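Local coordinates for probable oxidoreductase protein (Rhizobium etli, PDB 4FB5) that probably acts as a nucleotide-dependent oxidoreductase of the GFO/IDH/MocA family, pairing a Rossmann-type domain with a C-terminal sheet domain, at residues H177-A188 / S266-G277. Sequence-based numbering, arbitrary orientation.
Sequences HVRVEMDEDFMA and SAVLMANRAAWG
V178 sits between S266 and V268 in a ladder of parallel backbone hydrogen bonds: its N bonds to S266 O and its O accepts V268 N (2.8 Å). The ladder joins strands 177-183 and 266-272 and runs on to E184 N and N272 O. H177 adds a side-chain bond: with CG anti to the backbone N (chi1 -177°), ND1 reaches back to S266 O (3.2 Å) and meets it from above the carbonyl plane. NE2 of the same imidazole accepts R179 NE (2.9 Å); with both nitrogens bonded, the ring's rotation is probably set. E181 and M270, a selenomethionine, lie alongside each other, E181 CG 3.7 Å from M270 CE. Past the strands, N272 OD1 closes an Asx turn on A274 N, and R273 O takes M187 N (2.8 Å). D185 OD2 receives G277 N (2.9 Å) on its anti side and also pairs with K279. The methyl of A188 sits over one face of the W276 indole, CB 3.3 Å from the five-membered ring's centroid. A glycine in place of W276 would probably remove the indole face that this methyl packs against and leave A188 freer to shift. Strands 281-288 and 254-261 flank the pair in the C-terminal domain's mixed sheet; helix 206-221 packs on V180 and L269, while R179 forms salt bridges to D183 and E181 of a second subunit, and E181 OE1 also to R281 of its own chain.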
ATOM      1  N   HIS A 177     -13.650 -14.479 -14.067  1.00 36.58           N
ATOM      2  CA  HIS A 177     -12.550 -13.772 -14.718  1.00 34.41           C
ATOM      3  C   HIS A 177     -11.223 -13.866 -13.971  1.00 33.25           C
ATOM      4  O   HIS A 177     -11.167 -13.847 -12.741  1.00 32.93           O
ATOM      5  CB  HIS A 177     -12.932 -12.323 -14.815  1.00 34.68           C
ATOM      6  CG  HIS A 177     -11.944 -11.473 -15.532  1.00 36.34           C
ATOM      7  ND1 HIS A 177     -11.270 -11.897 -16.651  1.00 39.28           N
ATOM      8  CD2 HIS A 177     -11.564 -10.189 -15.330  1.00 39.83           C
ATOM      9  CE1 HIS A 177     -10.497 -10.921 -17.095  1.00 40.14           C
ATOM     10  NE2 HIS A 177     -10.663  -9.870 -16.315  1.00 39.14           N
ATOM     11  N   VAL A 178     -10.135 -13.959 -14.700  1.00 31.53           N
ATOM     12  CA  VAL A 178      -8.838 -14.027 -14.037  1.00 30.69           C
ATOM     13  C   VAL A 178      -7.794 -13.236 -14.782  1.00 29.72           C
ATOM     14  O   VAL A 178      -7.683 -13.396 -15.966  1.00 29.14           O
ATOM     15  CB  VAL A 178      -8.336 -15.461 -13.903  1.00 30.60           C
ATOM     16  CG1 VAL A 178      -6.914 -15.466 -13.358  1.00 31.04           C
ATOM     17  CG2 VAL A 178      -9.272 -16.259 -13.030  1.00 30.15           C
ATOM     18  N   ARG A 179      -7.036 -12.413 -14.054  1.00 29.11           N
ATOM     19  CA  ARG A 179      -5.925 -11.597 -14.572  1.00 28.43           C
ATOM     20  C   ARG A 179      -4.603 -12.056 -13.983  1.00 28.97           C
ATOM     21  O   ARG A 179      -4.547 -12.333 -12.790  1.00 29.50           O
ATOM     22  CB  ARG A 179      -6.153 -10.154 -14.170  1.00 26.79           C
ATOM     23  CG  ARG A 179      -7.184  -9.547 -15.030  1.00 25.58           C
ATOM     24  CD  ARG A 179      -7.690  -8.264 -14.459  1.00 27.96           C
ATOM     25  NE  ARG A 179      -8.995  -7.849 -14.986  1.00 27.87           N
ATOM     26  CZ  ARG A 179      -9.614  -6.725 -14.621  1.00 30.05           C
ATOM     27  NH1 ARG A 179      -9.039  -5.929 -13.723  1.00 31.50           N
ATOM     28  NH2 ARG A 179     -10.818  -6.386 -15.112  1.00 28.41           N
ATOM     29  N   VAL A 180      -3.525 -12.089 -14.768  1.00 29.42           N
ATOM     30  CA  VAL A 180      -2.209 -12.569 -14.245  1.00 30.08           C
ATOM     31  C   VAL A 180      -1.028 -11.875 -14.869  1.00 29.90           C
ATOM     32  O   VAL A 180      -0.914 -11.911 -16.062  1.00 30.96           O
ATOM     33  CB  VAL A 180      -2.033 -14.060 -14.505  1.00 29.69           C
ATOM     34  CG1 VAL A 180      -0.744 -14.511 -13.961  1.00 32.19           C
ATOM     35  CG2 VAL A 180      -3.052 -14.758 -13.760  1.00 31.82           C
ATOM     36  N   GLU A 181      -0.139 -11.247 -14.109  1.00 29.73           N
ATOM     37  CA  GLU A 181       0.897 -10.407 -14.744  1.00 30.24           C
ATOM     38  C   GLU A 181       2.204 -10.932 -14.309  1.00 30.26           C
ATOM     39  O   GLU A 181       2.399 -11.096 -13.122  1.00 31.30           O
ATOM     40  CB  GLU A 181       0.821  -8.940 -14.304  1.00 30.01           C
ATOM     41  CG  GLU A 181      -0.397  -8.118 -14.843  1.00 34.81           C
ATOM     42  CD  GLU A 181      -0.711  -6.807 -14.026  1.00 42.71           C
ATOM     43  OE1 GLU A 181       0.236  -6.049 -13.680  1.00 47.55           O
ATOM     44  OE2 GLU A 181      -1.903  -6.505 -13.731  1.00 45.34           O
HETATM   45  N   MSE A 182       3.121 -11.211 -15.218  1.00 30.41           N
HETATM   46  CA  MSE A 182       4.491 -11.446 -14.752  1.00 31.14           C
HETATM   47  C   MSE A 182       5.500 -10.488 -15.343  1.00 29.77           C
HETATM   48  O   MSE A 182       5.779 -10.559 -16.548  1.00 28.61           O
HETATM   49  CB  MSE A 182       4.983 -12.892 -14.894  1.00 31.98           C
HETATM   50  CG  MSE A 182       6.424 -13.030 -14.397  1.00 38.52           C
HETATM   51 SE   MSE A 182       6.954 -14.864 -14.086  1.00 60.37          SE
HETATM   52  CE  MSE A 182       8.720 -14.733 -13.212  1.00 52.39           C
ATOM     53  N   ASP A 183       6.050  -9.625 -14.475  1.00 28.64           N
ATOM     54  CA  ASP A 183       6.990  -8.584 -14.892  1.00 29.13           C
ATOM     55  C   ASP A 183       8.338  -8.495 -14.152  1.00 28.86           C
ATOM     56  O   ASP A 183       8.424  -8.636 -12.907  1.00 29.20           O
ATOM     57  CB  ASP A 183       6.325  -7.228 -14.854  1.00 28.83           C
ATOM     58  CG  ASP A 183       4.922  -7.270 -15.340  1.00 33.76           C
ATOM     59  OD1 ASP A 183       4.671  -7.836 -16.446  1.00 36.96           O
ATOM     60  OD2 ASP A 183       4.048  -6.721 -14.611  1.00 40.28           O
ATOM     61  N   GLU A 184       9.383  -8.265 -14.937  1.00 28.20           N
ATOM     62  CA  GLU A 184      10.685  -7.914 -14.414  1.00 28.95           C
ATOM     63  C   GLU A 184      11.273  -6.858 -15.317  1.00 28.05           C
ATOM     64  O   GLU A 184      10.640  -6.455 -16.252  1.00 28.62           O
ATOM     65  CB  GLU A 184      11.588  -9.143 -14.261  1.00 28.82           C
ATOM     66  CG  GLU A 184      10.925 -10.282 -13.486  1.00 34.20           C
ATOM     67  CD  GLU A 184      11.890 -11.352 -12.933  1.00 41.71           C
ATOM     68  OE1 GLU A 184      13.128 -11.176 -13.058  1.00 45.24           O
ATOM     69  OE2 GLU A 184      11.399 -12.375 -12.355  1.00 45.32           O
ATOM     70  N   ASP A 185      12.469  -6.379 -15.027  1.00 28.32           N
ATOM     71  CA  ASP A 185      13.074  -5.335 -15.841  1.00 28.56           C
ATOM     72  C   ASP A 185      14.507  -5.614 -16.245  1.00 28.87           C
ATOM     73  O   ASP A 185      15.224  -4.688 -16.593  1.00 27.82           O
ATOM     74  CB  ASP A 185      12.991  -3.972 -15.171  1.00 28.69           C
ATOM     75  CG  ASP A 185      13.691  -3.936 -13.815  1.00 30.14           C
ATOM     76  OD1 ASP A 185      14.385  -4.931 -13.455  1.00 31.93           O
ATOM     77  OD2 ASP A 185      13.520  -2.915 -13.106  1.00 30.56           O
ATOM     78  N   PHE A 186      14.912  -6.889 -16.225  1.00 29.57           N
ATOM     79  CA  PHE A 186      16.275  -7.219 -16.612  1.00 30.74           C
ATOM     80  C   PHE A 186      16.527  -7.163 -18.137  1.00 31.62           C
ATOM     81  O   PHE A 186      17.672  -7.271 -18.561  1.00 31.28           O
ATOM     82  CB  PHE A 186      16.752  -8.558 -15.994  1.00 30.99           C
ATOM     83  CG  PHE A 186      16.093  -9.770 -16.559  1.00 29.27           C
ATOM     84  CD1 PHE A 186      16.538 -10.328 -17.736  1.00 27.70           C
ATOM     85  CD2 PHE A 186      15.042 -10.392 -15.888  1.00 31.20           C
ATOM     86  CE1 PHE A 186      15.904 -11.493 -18.316  1.00 26.97           C
ATOM     87  CE2 PHE A 186      14.438 -11.571 -16.424  1.00 32.15           C
ATOM     88  CZ  PHE A 186      14.876 -12.112 -17.661  1.00 29.18           C
HETATM   89  N   MSE A 187      15.485  -6.972 -18.949  1.00 32.02           N
HETATM   90  CA  MSE A 187      15.719  -6.604 -20.355  1.00 33.80           C
HETATM   91  C   MSE A 187      15.347  -5.158 -20.660  1.00 33.62           C
HETATM   92  O   MSE A 187      15.316  -4.768 -21.835  1.00 34.69           O
HETATM   93  CB  MSE A 187      14.981  -7.523 -21.314  1.00 33.31           C
HETATM   94  CG  MSE A 187      15.290  -8.973 -21.044  1.00 40.04           C
HETATM   95 SE   MSE A 187      16.920  -9.598 -21.946  1.00 55.41          SE
HETATM   96  CE  MSE A 187      17.409 -10.720 -20.564  1.00 42.45           C
ATOM     97  N   ALA A 188      15.059  -4.363 -19.643  1.00 32.76           N
ATOM     98  CA  ALA A 188      14.552  -3.029 -19.904  1.00 33.72           C
ATOM     99  C   ALA A 188      15.627  -2.172 -20.487  1.00 34.08           C
ATOM    100  O   ALA A 188      15.358  -1.350 -21.333  1.00 35.30           O
ATOM    101  CB  ALA A 188      14.039  -2.395 -18.650  1.00 33.97           C
ATOM    102  N   SER A 266     -12.531 -16.953 -18.226  1.00 35.76           N
ATOM    103  CA  SER A 266     -11.927 -16.022 -19.115  1.00 34.55           C
ATOM    104  C   SER A 266     -10.715 -15.404 -18.417  1.00 34.30           C
ATOM    105  O   SER A 266     -10.815 -14.964 -17.282  1.00 34.76           O
ATOM    106  CB  SER A 266     -12.962 -14.993 -19.473  1.00 34.10           C
ATOM    107  OG  SER A 266     -12.397 -13.699 -19.460  1.00 37.11           O
ATOM    108  N   ALA A 267      -9.560 -15.395 -19.078  1.00 32.99           N
ATOM    109  CA  ALA A 267      -8.324 -15.050 -18.393  1.00 32.03           C
ATOM    110  C   ALA A 267      -7.468 -14.142 -19.256  1.00 31.02           C
ATOM    111  O   ALA A 267      -7.498 -14.245 -20.457  1.00 31.58           O
ATOM    112  CB  ALA A 267      -7.579 -16.317 -17.972  1.00 31.57           C
ATOM    113  N   VAL A 268      -6.787 -13.185 -18.654  1.00 30.30           N
ATOM    114  CA  VAL A 268      -5.817 -12.361 -19.365  1.00 29.95           C
ATOM    115  C   VAL A 268      -4.483 -12.648 -18.747  1.00 29.65           C
ATOM    116  O   VAL A 268      -4.392 -12.709 -17.527  1.00 30.15           O
ATOM    117  CB  VAL A 268      -6.111 -10.881 -19.246  1.00 29.93           C
ATOM    118  CG1 VAL A 268      -5.154 -10.073 -20.098  1.00 29.38           C
ATOM    119  CG2 VAL A 268      -7.524 -10.603 -19.709  1.00 30.16           C
ATOM    120  N   LEU A 269      -3.479 -12.864 -19.590  1.00 29.28           N
ATOM    121  CA  LEU A 269      -2.067 -13.052 -19.187  1.00 29.50           C
ATOM    122  C   LEU A 269      -1.164 -11.975 -19.842  1.00 30.38           C
ATOM    123  O   LEU A 269      -1.282 -11.659 -21.019  1.00 31.01           O
ATOM    124  CB  LEU A 269      -1.570 -14.432 -19.558  1.00 28.64           C
ATOM    125  CG  LEU A 269      -0.266 -14.940 -18.947  1.00 29.07           C
ATOM    126  CD1 LEU A 269      -0.392 -16.434 -18.750  1.00 23.91           C
ATOM    127  CD2 LEU A 269       1.010 -14.588 -19.743  1.00 28.29           C
HETATM  128  N   MSE A 270      -0.286 -11.392 -19.052  1.00 30.67           N
HETATM  129  CA  MSE A 270       0.620 -10.353 -19.511  1.00 30.85           C
HETATM  130  C   MSE A 270       1.951 -10.765 -18.931  1.00 30.04           C
HETATM  131  O   MSE A 270       2.025 -11.088 -17.747  1.00 30.78           O
HETATM  132  CB  MSE A 270       0.194  -8.995 -18.990  1.00 30.53           C
HETATM  133  CG  MSE A 270      -1.143  -8.629 -19.524  1.00 36.29           C
HETATM  134 SE   MSE A 270      -2.225  -7.309 -18.537  1.00 53.10          SE
HETATM  135  CE  MSE A 270      -3.170  -8.490 -17.240  1.00 45.10           C
ATOM    136  N   ALA A 271       2.975 -10.820 -19.769  1.00 28.74           N
ATOM    137  CA  ALA A 271       4.316 -11.179 -19.331  1.00 28.23           C
ATOM    138  C   ALA A 271       5.200 -10.144 -19.971  1.00 27.42           C
ATOM    139  O   ALA A 271       4.953  -9.733 -21.100  1.00 27.08           O
ATOM    140  CB  ALA A 271       4.691 -12.588 -19.736  1.00 27.68           C
ATOM    141  N   ASN A 272       6.150  -9.627 -19.205  1.00 26.44           N
ATOM    142  CA  ASN A 272       6.984  -8.530 -19.698  1.00 25.43           C
ATOM    143  C   ASN A 272       8.357  -8.551 -19.020  1.00 25.79           C
ATOM    144  O   ASN A 272       8.449  -8.551 -17.784  1.00 25.73           O
ATOM    145  CB  ASN A 272       6.256  -7.221 -19.519  1.00 25.00           C
ATOM    146  CG  ASN A 272       6.976  -6.036 -20.131  1.00 24.28           C
ATOM    147  OD1 ASN A 272       8.171  -6.070 -20.415  1.00 20.91           O
ATOM    148  ND2 ASN A 272       6.221  -4.945 -20.328  1.00 28.02           N
ATOM    149  N   ARG A 273       9.411  -8.565 -19.828  1.00 25.50           N
ATOM    150  CA  ARG A 273      10.770  -8.630 -19.308  1.00 26.18           C
ATOM    151  C   ARG A 273      11.498  -7.293 -19.408  1.00 26.11           C
ATOM    152  O   ARG A 273      12.684  -7.206 -19.087  1.00 26.51           O
ATOM    153  CB  ARG A 273      11.568  -9.717 -20.033  1.00 26.08           C
ATOM    154  CG  ARG A 273      10.885 -11.074 -20.062  1.00 24.50           C
ATOM    155  CD  ARG A 273      11.211 -11.828 -21.341  1.00 27.81           C
ATOM    156  NE  ARG A 273      12.342 -12.735 -21.168  1.00 25.39           N
ATOM    157  CZ  ARG A 273      13.240 -12.997 -22.111  1.00 28.55           C
ATOM    158  NH1 ARG A 273      13.142 -12.420 -23.302  1.00 24.19           N
ATOM    159  NH2 ARG A 273      14.237 -13.836 -21.866  1.00 30.66           N
ATOM    160  N   ALA A 274      10.797  -6.253 -19.850  1.00 26.08           N
ATOM    161  CA  ALA A 274      11.409  -4.974 -19.965  1.00 26.08           C
ATOM    162  C   ALA A 274      10.485  -3.994 -19.309  1.00 26.75           C
ATOM    163  O   ALA A 274      10.090  -2.984 -19.886  1.00 27.94           O
ATOM    164  CB  ALA A 274      11.624  -4.640 -21.426  1.00 25.52           C
ATOM    165  N   ALA A 275      10.120  -4.294 -18.077  1.00 27.58           N
ATOM    166  CA  ALA A 275       9.129  -3.466 -17.378  1.00 27.52           C
ATOM    167  C   ALA A 275       9.821  -2.772 -16.247  1.00 26.84           C
ATOM    168  O   ALA A 275       9.868  -3.321 -15.137  1.00 27.29           O
ATOM    169  CB  ALA A 275       7.979  -4.350 -16.859  1.00 27.56           C
ATOM    170  N   TRP A 276      10.381  -1.585 -16.525  1.00 26.05           N
ATOM    171  CA  TRP A 276      11.207  -0.850 -15.550  1.00 24.23           C
ATOM    172  C   TRP A 276      10.530  -0.708 -14.200  1.00 24.43           C
ATOM    173  O   TRP A 276       9.377  -0.258 -14.125  1.00 22.69           O
ATOM    174  CB  TRP A 276      11.569   0.536 -16.023  1.00 23.32           C
ATOM    175  CG  TRP A 276      12.791   0.621 -16.891  1.00 24.77           C
ATOM    176  CD1 TRP A 276      12.830   1.062 -18.216  1.00 24.88           C
ATOM    177  CD2 TRP A 276      14.122   0.272 -16.554  1.00 22.58           C
ATOM    178  NE1 TRP A 276      14.093   1.019 -18.684  1.00 27.33           N
ATOM    179  CE2 TRP A 276      14.923   0.548 -17.700  1.00 26.59           C
ATOM    180  CE3 TRP A 276      14.722  -0.262 -15.422  1.00 23.13           C
ATOM    181  CZ2 TRP A 276      16.313   0.319 -17.735  1.00 27.07           C
ATOM    182  CZ3 TRP A 276      16.092  -0.531 -15.451  1.00 25.34           C
ATOM    183  CH2 TRP A 276      16.889  -0.217 -16.608  1.00 26.29           C
ATOM    184  N   GLY A 277      11.267  -1.094 -13.147  1.00 23.66           N
ATOM    185  CA  GLY A 277      10.756  -1.026 -11.805  1.00 23.61           C
ATOM    186  C   GLY A 277       9.933  -2.209 -11.337  1.00 24.13           C
ATOM    187  O   GLY A 277       9.595  -2.283 -10.192  1.00 24.79           O
TER